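Local coordinates for amidohydrolase (PDB 4F0L), which is a metal-dependent hydrolase of the amidohydrolase family that probably acts as a deaminase, perhaps on a formimidoyl substrate, and here carries a bound iron ion, at the interface of chains A and B. Residues are numbered along the deposited sequence; one frame, centred on the assembly and turned at random. Chains: chain A/B, Amidohydrolase.

Contact 1: the interface of chains A and B. Residues chain A 361-364, 409, 413; chain B 78-80.
A short antiparallel beta bridge between chains of this amidohydrolase, A:Ser363 paired with B:Arg79, joins the loop before helix 364-379 to the loop of residues 78-80 in the partner. On one flank the amide N of B:Arg80 donates to the carbonyl O of A:Gly362 at 2.9 Å. On the other, the amide N of A:Thr364, at the first turn of its helix, gives a nearly straight bond of 2.8 Å to the carbonyl O of B:Glu78. B:Arg79 lays its side chain over the A:Gly362-A:Ser363 peptide, one guanidinium face toward A:Gly362 C. The bend at chi3 (76°) turns its tip toward helix 408-418, where NH1 forms a salt bridge of 3.0 Å with A:Asp409 OD2. The carboxylate and guanidinium are nearly coplanar, and NH1 uses the anti lone pair of OD2, away from the other oxygen. One turn further along that helix, A:Asp413 OD2 accepts from the hydroxyl OG of A:Ser363 at 2.8 Å, tying the bridging loop to helix 408-418 of the same chain. A:Ser363 OG stands anti to the backbone N (chi1 158°), which directs it toward this carboxylate. Water 1 links A:Asp413 OD2 to the amide N of B:Glu78, whose CB packs 3.8 Å from A:Asp413 CG.

Contact 2: the interface of chains A and B. Residues chain A 338, 341, 417-419; chain B 332-333, 338, 341.
B:Leu333 reaches across the interface with one methyl over the guanidinium of A:Arg341 and the other against the end of helix 408-418. Its CD2 sits above the centre of the guanidinium face, 3.8 Å from A:Arg341 CZ, and the two side chains cross at about a right angle. CG of B:Leu333 lies anti to the backbone N (chi1 -177°), and from there CD1 leans on A:Gly419, 3.9 Å from its CA. B:Leu333 CB packs 3.6 Å from the carbonyl O of A:Phe417, while the backbone of B:Val332 borders A:Ala418. The bend of A:Arg341 at chi3 (67°) brings its guanidinium back to A:Asp338, one turn earlier, in a salt bridge of 3.0 Å between NH1 and OD1 whose hydrogen-bond geometry is weak. B:Arg341 and B:Asp338 repeat this pairing. Between chains the carboxylate and guanidinium planes stand steeply to each other, and water mediates: water 3 lies 2.9 Å from A:Arg341 NH1 and 2.7 Å from B:Asp338 OD1, and water 2 connects A:Asp338 OD1 with B:Arg341 NH1. The alternating charges probably offset the approach of like groups. The two copies of helix 336-351 face each other near the two-fold axis, with helix 408-418 of chain A ending beside them.

Contact 3: the interface of chains A and B. Residues chain A 77-80, 89-90; chain B 354-355, 362.
The indole of A:Trp90, on helix 88-100, sets its CD1 over the centre of the B:Arg354 guanidinium, 3.6 Å from CZ. The two planes are 66° apart, so the ring presents an edge carbon to the guanidinium face and is not stacked on it. CG of A:Trp90 is anti to the backbone N (chi1 -168°), which brings the ring's CD1 edge over the guanidinium face. Beside this pair, CB of B:Asn355 packs 3.7 Å from A:Arg80 CA, with the aliphatic part of A:Arg80 alongside. Further out, B:Arg354 NH1 donates to the carbonyl O of A:Ala77 at 2.8 Å, lying in the carbonyl plane; NH2 adds a weak bond to the same oxygen. The chi3 bend of B:Arg354 (69°) turns its nitrogens toward this carbonyl and toward A:Glu78, whose carboxylate OE2 forms a salt bridge with NH2 at 3.3 Å. The amide ND2 of B:Asn355 also approaches A:Ala77 O, again weakly, and reaches water 5, which contacts the carbonyl O of A:Arg80 at the far margin, where the A:Arg80 N to B:Gly362 O bond recurs. The hydroxyl of A:Ser89 donates to the carbonyl O of A:Arg79, bracing the loop against helix 88-100. Water 4 lies 2.6 Å from A:Ser89 OG and 2.9 Å from both A:Trp90 N and B:Arg354 NH1, joining helix 88-100 to the arginine of the partner.

Contact 1: the interface of chains A and B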
loop_
_atom_site.group_PDB
_atom_site.type_symbol
_atom_site.label_atom_id
_atom_site.label_comp_id
_atom_site.label_asym_id
_atom_site.label_seq_id
_atom_site.Cartn_x
_atom_site.Cartn_y
_atom_site.Cartn_z
ATOM N N GLU A 361 -22.767 -10.419 -2.947
ATOM C CA GLU A 361 -21.783 -10.740 -3.986
ATOM C C GLU A 361 -21.156 -9.499 -4.620
ATOM O O GLU A 361 -20.657 -9.547 -5.736
ATOM C CB GLU A 361 -22.378 -11.623 -5.047
ATOM C CG GLU A 361 -23.645 -11.115 -5.695
ATOM C CD GLU A 361 -24.431 -12.271 -6.287
ATOM O OE1 GLU A 361 -24.929 -12.117 -7.417
ATOM O OE2 GLU A 361 -24.529 -13.335 -5.625
ATOM N N GLY A 362 -21.126 -8.411 -3.861
ATOM C CA GLY A 362 -20.747 -7.110 -4.391
ATOM C C GLY A 362 -19.266 -6.825 -4.499
ATOM O O GLY A 362 -18.410 -7.718 -4.390
ATOM N N SER A 363 -18.987 -5.554 -4.756
ATOM C CA SER A 363 -17.633 -5.015 -4.839
ATOM C C SER A 363 -17.022 -4.943 -3.426
ATOM O O SER A 363 -17.680 -4.511 -2.484
ATOM C CB SER A 363 -17.677 -3.620 -5.478
ATOM O OG SER A 363 -16.541 -2.840 -5.152
ATOM N N THR A 364 -15.777 -5.379 -3.291
ATOM C CA THR A 364 -15.087 -5.282 -2.012
ATOM C C THR A 364 -14.836 -3.806 -1.704
ATOM O O THR A 364 -14.987 -3.366 -0.570
ATOM C CB THR A 364 -13.752 -6.089 -2.036
ATOM O OG1 THR A 364 -14.051 -7.475 -2.245
ATOM C CG2 THR A 364 -12.940 -5.913 -0.751
ATOM N N ASP A 409 -19.048 1.455 -8.704
ATOM C CA ASP A 409 -18.289 0.467 -7.948
ATOM C C ASP A 409 -16.902 0.213 -8.575
ATOM O O ASP A 409 -15.890 0.084 -7.860
ATOM C CB ASP A 409 -19.028 -0.869 -7.796
ATOM C CG ASP A 409 -20.164 -0.814 -6.818
ATOM O OD1 ASP A 409 -20.388 0.210 -6.132
ATOM O OD2 ASP A 409 -20.840 -1.851 -6.716
ATOM N N ASP A 413 -13.202 0.394 -6.788
ATOM C CA ASP A 413 -12.202 -0.681 -6.833
ATOM C C ASP A 413 -10.919 -0.198 -7.506
ATOM O O ASP A 413 -9.824 -0.597 -7.131
ATOM C CB ASP A 413 -12.776 -1.943 -7.509
ATOM C CG ASP A 413 -13.786 -2.665 -6.644
ATOM O OD1 ASP A 413 -13.686 -2.564 -5.408
ATOM O OD2 ASP A 413 -14.698 -3.322 -7.172
ATOM N N GLU B 78 -12.275 -7.501 -8.170
ATOM C CA GLU B 78 -12.505 -7.275 -6.748
ATOM C C GLU B 78 -13.997 -7.345 -6.365
ATOM O O GLU B 78 -14.404 -6.748 -5.367
ATOM C CB GLU B 78 -11.903 -5.947 -6.288
ATOM C CG GLU B 78 -10.472 -5.686 -6.792
ATOM C CD GLU B 78 -9.455 -6.765 -6.443
ATOM O OE1 GLU B 78 -9.577 -7.405 -5.369
ATOM O OE2 GLU B 78 -8.518 -6.983 -7.252
ATOM N N ARG B 79 -14.780 -8.075 -7.154
ATOM C CA ARG B 79 -16.182 -8.340 -6.855
ATOM C C ARG B 79 -16.344 -9.796 -6.483
ATOM O O ARG B 79 -15.855 -10.671 -7.192
ATOM C CB ARG B 79 -17.069 -8.060 -8.058
ATOM C CG ARG B 79 -17.193 -6.599 -8.442
ATOM C CD ARG B 79 -18.294 -6.404 -9.471
ATOM N NE ARG B 79 -19.639 -6.465 -8.900
ATOM C CZ ARG B 79 -20.291 -5.447 -8.317
ATOM N NH1 ARG B 79 -19.739 -4.238 -8.197
ATOM N NH2 ARG B 79 -21.516 -5.640 -7.848
ATOM N N ARG B 80 -17.023 -10.056 -5.376
ATOM C CA ARG B 80 -17.048 -11.414 -4.795
ATOM C C ARG B 80 -17.745 -12.424 -5.706
ATOM O O ARG B 80 -17.248 -13.530 -5.883
ATOM C CB ARG B 80 -17.694 -11.406 -3.394
ATOM C CG ARG B 80 -17.886 -12.781 -2.744
ATOM C CD ARG B 80 -16.550 -13.460 -2.412
ATOM N NE ARG B 80 -16.764 -14.805 -1.857
ATOM C CZ ARG B 80 -17.098 -15.894 -2.565
ATOM N NH1 ARG B 80 -17.235 -15.844 -3.896
ATOM N NH2 ARG B 80 -17.278 -17.054 -1.945
HETATM O O HOH W 1 -13.556 -5.199 -9.086
#

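Contact 2: the interface of chains A and B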
loop_
_atom_site.group_PDB
_atom_site.type_symbol
_atom_site.label_atom_id
_atom_site.label_comp_id
_atom_site.label_asym_id
_atom_site.label_seq_id
_atom_site.Cartn_x
_atom_site.Cartn_y
_atom_site.Cartn_z
ATOM N N ASP A 338 -4.980 3.202 0.909
ATOM C CA ASP A 338 -3.967 2.482 1.670
ATOM C C ASP A 338 -4.551 1.738 2.835
ATOM O O ASP A 338 -4.226 0.571 3.046
ATOM C CB ASP A 338 -2.876 3.450 2.138
ATOM C CG ASP A 338 -2.199 4.096 0.979
ATOM O OD1 ASP A 338 -1.302 3.482 0.381
ATOM O OD2 ASP A 338 -2.643 5.177 0.588
ATOM N N ARG A 341 -7.361 -1.021 1.506
ATOM C CA ARG A 341 -6.627 -2.101 0.876
ATOM C C ARG A 341 -5.914 -2.978 1.910
ATOM O O ARG A 341 -5.978 -4.220 1.861
ATOM C CB ARG A 341 -5.616 -1.518 -0.078
ATOM C CG ARG A 341 -4.861 -2.493 -0.923
ATOM C CD ARG A 341 -4.218 -1.777 -2.125
ATOM N NE ARG A 341 -3.173 -0.867 -1.689
ATOM C CZ ARG A 341 -3.179 0.452 -1.777
ATOM N NH1 ARG A 341 -2.126 1.120 -1.338
ATOM N NH2 ARG A 341 -4.187 1.132 -2.293
ATOM N N PHE A 417 -7.788 -0.400 -5.118
ATOM C CA PHE A 417 -6.925 -1.560 -5.349
ATOM C C PHE A 417 -5.942 -1.425 -6.497
ATOM O O PHE A 417 -4.891 -2.074 -6.483
ATOM C CB PHE A 417 -7.776 -2.773 -5.586
ATOM C CG PHE A 417 -8.568 -3.182 -4.372
ATOM C CD1 PHE A 417 -7.944 -3.851 -3.310
ATOM C CD2 PHE A 417 -9.923 -2.908 -4.283
ATOM C CE1 PHE A 417 -8.667 -4.231 -2.189
ATOM C CE2 PHE A 417 -10.629 -3.303 -3.162
ATOM C CZ PHE A 417 -10.008 -3.944 -2.111
ATOM N N ALA A 418 -6.249 -0.586 -7.480
ATOM C CA ALA A 418 -5.454 -0.600 -8.720
ATOM C C ALA A 418 -4.745 0.724 -9.015
ATOM O O ALA A 418 -4.075 0.803 -10.021
ATOM C CB ALA A 418 -6.307 -1.060 -9.913
ATOM N N GLY A 419 -4.880 1.745 -8.161
ATOM C CA GLY A 419 -4.211 3.066 -8.395
ATOM C C GLY A 419 -4.702 3.820 -9.639
ATOM O O GLY A 419 -3.995 4.686 -10.188
ATOM N N VAL B 332 -1.828 -5.655 -10.943
ATOM C CA VAL B 332 -3.007 -4.961 -10.355
ATOM C C VAL B 332 -2.639 -3.564 -9.842
ATOM O O VAL B 332 -3.450 -2.591 -9.940
ATOM C CB VAL B 332 -3.689 -5.795 -9.241
ATOM C CG1 VAL B 332 -2.739 -6.099 -8.040
ATOM C CG2 VAL B 332 -4.954 -5.104 -8.747
ATOM N N LEU B 333 -1.428 -3.429 -9.321
ATOM C CA LEU B 333 -0.977 -2.138 -8.738
ATOM C C LEU B 333 0.544 -2.068 -8.851
ATOM O O LEU B 333 1.233 -2.990 -8.402
ATOM C CB LEU B 333 -1.412 -1.985 -7.245
ATOM C CG LEU B 333 -1.054 -0.625 -6.531
ATOM C CD1 LEU B 333 -1.480 0.538 -7.355
ATOM C CD2 LEU B 333 -1.741 -0.427 -5.198
ATOM N N ASP B 338 5.130 0.069 -2.925
ATOM C CA ASP B 338 4.028 -0.826 -2.666
ATOM C C ASP B 338 4.472 -2.266 -2.434
ATOM O O ASP B 338 4.011 -2.893 -1.487
ATOM C CB ASP B 338 3.020 -0.736 -3.799
ATOM C CG ASP B 338 2.479 0.667 -3.951
ATOM O OD1 ASP B 338 1.574 1.063 -3.204
ATOM O OD2 ASP B 338 3.005 1.390 -4.779
ATOM N N ARG B 341 7.038 -2.442 0.770
ATOM C CA ARG B 341 6.269 -2.223 1.986
ATOM C C ARG B 341 5.444 -3.465 2.305
ATOM O O ARG B 341 5.419 -3.929 3.459
ATOM C CB ARG B 341 5.383 -0.997 1.800
ATOM C CG ARG B 341 4.631 -0.562 2.985
ATOM C CD ARG B 341 4.109 0.873 2.808
ATOM N NE ARG B 341 3.111 0.967 1.760
ATOM C CZ ARG B 341 3.254 1.600 0.590
ATOM N NH1 ARG B 341 2.250 1.589 -0.275
ATOM N NH2 ARG B 341 4.355 2.249 0.249
HETATM O O HOH W 2 0.010 1.492 1.334
HETATM O O HOH W 3 0.110 -0.713 -1.814
#

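Contact 3: the interface of chains A and B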
loop_
_atom_site.group_PDB
_atom_site.type_symbol
_atom_site.label_atom_id
_atom_site.label_comp_id
_atom_site.label_asym_id
_atom_site.label_seq_id
_atom_site.Cartn_x
_atom_site.Cartn_y
_atom_site.Cartn_z
ATOM N N ALA A 77 11.043 5.774 11.881
ATOM C CA ALA A 77 11.129 4.610 12.804
ATOM C C ALA A 77 11.342 3.271 12.092
ATOM O O ALA A 77 10.943 2.209 12.624
ATOM C CB ALA A 77 9.863 4.536 13.667
ATOM N N GLU A 78 12.001 3.288 10.928
ATOM C CA GLU A 78 12.159 2.065 10.111
ATOM C C GLU A 78 13.594 1.540 10.068
ATOM O O GLU A 78 14.003 0.875 9.104
ATOM C CB GLU A 78 11.628 2.282 8.696
ATOM C CG GLU A 78 10.248 2.962 8.633
ATOM C CD GLU A 78 9.139 2.267 9.438
ATOM O OE1 GLU A 78 9.137 1.020 9.528
ATOM O OE2 GLU A 78 8.251 2.982 9.959
ATOM N N ARG A 79 14.347 1.836 11.122
ATOM C CA ARG A 79 15.676 1.297 11.335
ATOM C C ARG A 79 15.632 0.345 12.514
ATOM O O ARG A 79 15.102 0.696 13.579
ATOM C CB ARG A 79 16.673 2.401 11.696
ATOM C CG ARG A 79 17.024 3.336 10.567
ATOM C CD ARG A 79 18.240 4.189 10.947
ATOM N NE ARG A 79 19.480 3.408 10.932
ATOM C CZ ARG A 79 20.223 3.151 9.845
ATOM N NH1 ARG A 79 19.898 3.606 8.628
ATOM N NH2 ARG A 79 21.320 2.419 9.977
ATOM N N ARG A 80 16.235 -0.822 12.339
ATOM C CA ARG A 80 16.118 -1.895 13.326
ATOM C C ARG A 80 16.803 -1.530 14.643
ATOM O O ARG A 80 16.226 -1.728 15.695
ATOM C CB ARG A 80 16.681 -3.219 12.785
ATOM C CG ARG A 80 16.731 -4.362 13.817
ATOM C CD ARG A 80 15.324 -4.800 14.227
ATOM N NE ARG A 80 15.368 -5.850 15.244
ATOM C CZ ARG A 80 15.657 -5.659 16.532
ATOM N NH1 ARG A 80 15.927 -4.442 17.009
ATOM N NH2 ARG A 80 15.668 -6.691 17.350
ATOM N N SER A 89 13.086 1.134 18.898
ATOM C CA SER A 89 13.361 2.270 18.023
ATOM C C SER A 89 12.098 3.135 17.793
ATOM O O SER A 89 12.190 4.363 17.774
ATOM C CB SER A 89 13.956 1.802 16.691
ATOM O OG SER A 89 13.057 0.943 15.990
ATOM N N TRP A 90 10.930 2.506 17.673
ATOM C CA TRP A 90 9.671 3.264 17.542
ATOM C C TRP A 90 9.384 4.094 18.788
ATOM O O TRP A 90 9.104 5.273 18.703
ATOM C CB TRP A 90 8.502 2.322 17.273
ATOM C CG TRP A 90 7.250 3.033 16.852
ATOM C CD1 TRP A 90 6.832 3.328 15.553
ATOM C CD2 TRP A 90 6.215 3.594 17.736
ATOM N NE1 TRP A 90 5.622 4.010 15.571
ATOM C CE2 TRP A 90 5.206 4.207 16.857
ATOM C CE3 TRP A 90 6.032 3.646 19.115
ATOM C CZ2 TRP A 90 4.071 4.831 17.363
ATOM C CZ3 TRP A 90 4.894 4.279 19.616
ATOM C CH2 TRP A 90 3.928 4.853 18.757
ATOM N N ARG B 354 8.841 -5.444 14.407
ATOM C CA ARG B 354 9.117 -4.388 13.442
ATOM C C ARG B 354 10.523 -4.538 12.863
ATOM O O ARG B 354 11.404 -5.148 13.470
ATOM C CB ARG B 354 8.982 -3.015 14.084
ATOM C CG ARG B 354 7.660 -2.794 14.792
ATOM C CD ARG B 354 7.503 -1.358 15.254
ATOM N NE ARG B 354 7.329 -0.421 14.158
ATOM C CZ ARG B 354 8.212 0.488 13.733
ATOM N NH1 ARG B 354 9.404 0.621 14.292
ATOM N NH2 ARG B 354 7.883 1.295 12.720
ATOM N N ASN B 355 10.724 -3.914 11.708
ATOM C CA ASN B 355 12.018 -3.926 10.997
ATOM C C ASN B 355 12.590 -5.334 10.886
ATOM O O ASN B 355 13.721 -5.593 11.255
ATOM C CB ASN B 355 12.943 -2.942 11.710
ATOM C CG ASN B 355 12.385 -1.535 11.650
ATOM O OD1 ASN B 355 12.041 -1.064 10.546
ATOM N ND2 ASN B 355 12.236 -0.874 12.816
ATOM N N GLY B 362 20.444 -1.994 10.514
ATOM C CA GLY B 362 20.252 -0.949 9.524
ATOM C C GLY B 362 18.798 -0.608 9.223
ATOM O O GLY B 362 17.845 -1.034 9.916
HETATM O O HOH W 4 10.838 -0.217 16.645
HETATM O O HOH W 5 13.212 -2.216 15.217
#

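The three contacts belong to one two-fold symmetric interface. C-alpha centres of contacts 1 and 2 lie about 15 Å apart, those of contacts 2 and 3 about 23 Å, and those of contacts 1 and 3 about 36 Å. Contacts 1 and 3 sample the same loop pairing with the chains exchanged: residues 78-80 and Gly362 appear in both, from opposite subunits. Contact 2 lies between them and shares helix 408-418 of chain A with contact 1. The loop pairings therefore flank a centre where the helices meet through packing and bridging water, an arrangement compatible with a dimer, although the structure alone does not establish the state in solution.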